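Local structure of 3-oxoacyl-[acyl-carrier-protein] synthase 3 (Micrococcus luteus NCTC 2665, 4EWP) at residues 331-336 and 345-350. The protein probably catalyses the first condensation of fatty acid synthesis, joining a primer acyl group from acyl-CoA to two carbons from malonyl-ACP. Residues are numbered along the deposited sequence; the frame is centred on the assembly and turned at random.
Sequences ALQIGF and QVVRLP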
loop_
_atom_site.group_PDB
_atom_site.type_symbol
_atom_site.label_atom_id
_atom_site.label_comp_id
_atom_site.label_asym_id
_atom_site.label_seq_id
_atom_site.Cartn_x
_atom_site.Cartn_y
_atom_site.Cartn_z
ATOM N N ALA A 331 -20.510 -16.417 2.029
ATOM C CA ALA A 331 -19.877 -16.297 0.723
ATOM C C ALA A 331 -18.376 -16.542 0.833
ATOM O O ALA A 331 -17.704 -15.997 1.712
ATOM C CB ALA A 331 -20.137 -14.915 0.131
ATOM N N LEU A 332 -17.855 -17.379 -0.058
ATOM C CA LEU A 332 -16.415 -17.554 -0.189
ATOM C C LEU A 332 -15.920 -16.516 -1.188
ATOM O O LEU A 332 -16.397 -16.464 -2.327
ATOM C CB LEU A 332 -16.082 -18.967 -0.691
ATOM C CG LEU A 332 -14.638 -19.314 -1.075
ATOM C CD1 LEU A 332 -13.725 -19.210 0.137
ATOM C CD2 LEU A 332 -14.586 -20.703 -1.646
ATOM N N GLN A 333 -14.983 -15.678 -0.767
ATOM C CA GLN A 333 -14.379 -14.712 -1.680
ATOM C C GLN A 333 -12.906 -14.995 -1.750
ATOM O O GLN A 333 -12.271 -15.291 -0.734
ATOM C CB GLN A 333 -14.626 -13.276 -1.229
ATOM C CG GLN A 333 -14.272 -13.051 0.209
ATOM C CD GLN A 333 -14.603 -11.643 0.641
ATOM O OE1 GLN A 333 -15.627 -11.078 0.230
ATOM N NE2 GLN A 333 -13.726 -11.051 1.461
ATOM N N ILE A 334 -12.363 -14.931 -2.956
ATOM C CA ILE A 334 -10.969 -15.276 -3.149
ATOM C C ILE A 334 -10.439 -14.495 -4.337
ATOM O O ILE A 334 -10.980 -14.595 -5.444
ATOM C CB ILE A 334 -10.798 -16.790 -3.365
ATOM C CG1 ILE A 334 -9.331 -17.128 -3.631
ATOM C CG2 ILE A 334 -11.667 -17.279 -4.534
ATOM C CD1 ILE A 334 -9.049 -18.621 -3.544
ATOM N N GLY A 335 -9.415 -13.680 -4.086
ATOM C CA GLY A 335 -8.787 -12.877 -5.121
ATOM C C GLY A 335 -7.345 -13.293 -5.347
ATOM O O GLY A 335 -6.713 -13.846 -4.447
ATOM N N PHE A 336 -6.822 -13.004 -6.539
ATOM C CA PHE A 336 -5.527 -13.495 -6.964
ATOM C C PHE A 336 -5.001 -12.649 -8.117
ATOM O O PHE A 336 -5.729 -12.387 -9.076
ATOM C CB PHE A 336 -5.611 -14.978 -7.369
ATOM C CG PHE A 336 -6.850 -15.335 -8.184
ATOM C CD1 PHE A 336 -6.801 -15.362 -9.572
ATOM C CD2 PHE A 336 -8.043 -15.665 -7.559
ATOM C CE1 PHE A 336 -7.917 -15.684 -10.324
ATOM C CE2 PHE A 336 -9.174 -15.991 -8.299
ATOM C CZ PHE A 336 -9.108 -16.003 -9.685
ATOM N N GLN A 345 -11.347 -15.429 2.122
ATOM C CA GLN A 345 -12.109 -15.503 3.369
ATOM C C GLN A 345 -13.494 -16.056 3.105
ATOM O O GLN A 345 -14.034 -15.922 2.005
ATOM C CB GLN A 345 -12.305 -14.111 3.989
ATOM C CG GLN A 345 -11.058 -13.389 4.357
ATOM C CD GLN A 345 -10.603 -12.419 3.284
ATOM O OE1 GLN A 345 -11.281 -12.205 2.275
ATOM N NE2 GLN A 345 -9.445 -11.818 3.505
ATOM N N VAL A 346 -14.094 -16.643 4.126
ATOM C CA VAL A 346 -15.534 -16.849 4.100
ATOM C C VAL A 346 -16.172 -15.691 4.870
ATOM O O VAL A 346 -15.723 -15.321 5.969
ATOM C CB VAL A 346 -15.930 -18.205 4.684
ATOM C CG1 VAL A 346 -17.441 -18.304 4.815
ATOM C CG2 VAL A 346 -15.374 -19.342 3.795
ATOM N N VAL A 347 -17.181 -15.077 4.271
ATOM C CA VAL A 347 -17.807 -13.927 4.898
ATOM C C VAL A 347 -19.317 -14.083 4.950
ATOM O O VAL A 347 -19.915 -14.660 4.056
ATOM C CB VAL A 347 -17.455 -12.601 4.188
ATOM C CG1 VAL A 347 -15.936 -12.360 4.201
ATOM C CG2 VAL A 347 -18.015 -12.571 2.770
ATOM N N ARG A 348 -19.916 -13.582 6.027
ATOM C CA ARG A 348 -21.362 -13.464 6.134
ATOM C C ARG A 348 -21.803 -12.223 5.358
ATOM O O ARG A 348 -21.423 -11.105 5.701
ATOM C CB ARG A 348 -21.740 -13.331 7.602
ATOM C CG ARG A 348 -23.224 -13.419 7.877
ATOM C CD ARG A 348 -23.483 -14.230 9.128
ATOM N NE ARG A 348 -23.959 -15.564 8.776
ATOM C CZ ARG A 348 -23.487 -16.695 9.294
ATOM N NH1 ARG A 348 -22.515 -16.659 10.201
ATOM N NH2 ARG A 348 -23.989 -17.861 8.901
ATOM N N LEU A 349 -22.600 -12.406 4.309
ATOM C CA LEU A 349 -22.951 -11.278 3.451
ATOM C C LEU A 349 -23.823 -10.277 4.190
ATOM O O LEU A 349 -24.690 -10.663 4.976
ATOM C CB LEU A 349 -23.647 -11.758 2.187
ATOM C CG LEU A 349 -22.825 -12.663 1.268
ATOM C CD1 LEU A 349 -23.744 -13.422 0.294
ATOM C CD2 LEU A 349 -21.786 -11.853 0.534
ATOM N N PRO A 350 -23.594 -8.979 3.944
ATOM C CA PRO A 350 -24.331 -7.887 4.610
ATOM C C PRO A 350 -25.820 -7.850 4.265
ATOM O O PRO A 350 -26.164 -8.283 3.168
ATOM C CB PRO A 350 -23.639 -6.619 4.095
ATOM C CG PRO A 350 -22.919 -7.044 2.815
ATOM C CD PRO A 350 -22.548 -8.487 3.028
#
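Gln333 sets CG between its own backbone N and carbonyl carbon (chi1 50°) and then runs extended, while Gln345 holds CG beside its backbone N and bends at chi2 (96°), and the two amides meet over one face of the antiparallel pair. Gln333 NE2 donates to Gln345 OE1 at 2.8 Å, an almost straight bond that lies in the amide plane of Gln333 but reaches the acceptor from above its carbonyl plane. The amide planes stand 70° apart, and each remaining polar end is satisfied: Gln333 OE1 by Tyr126 OH, Gln345 NE2 by Cys127 O and Ser188 OG. An alanine in place of Gln333 would probably leave Gln345 OE1 and Tyr126 OH without this mate and open a gap beside Val347 CG1, which packs 3.8 Å from Gln333 NE2. Farther along the same face, Ala331 CB rests against Leu349 CD2 at 3.5 Å; on the reverse face Leu332 CD1 meets Val346 CG2 at 4.0 Å. Paired backbone hydrogen bonds join Ala331 with Val347 and Gln333 with Gln345, enclosing the non-hydrogen-bonded pair Leu332 and Val346. This illustrates the C-terminal beta hairpin of the thiolase-like fold, its buried glutamine pair lying near the predicted active-site His275.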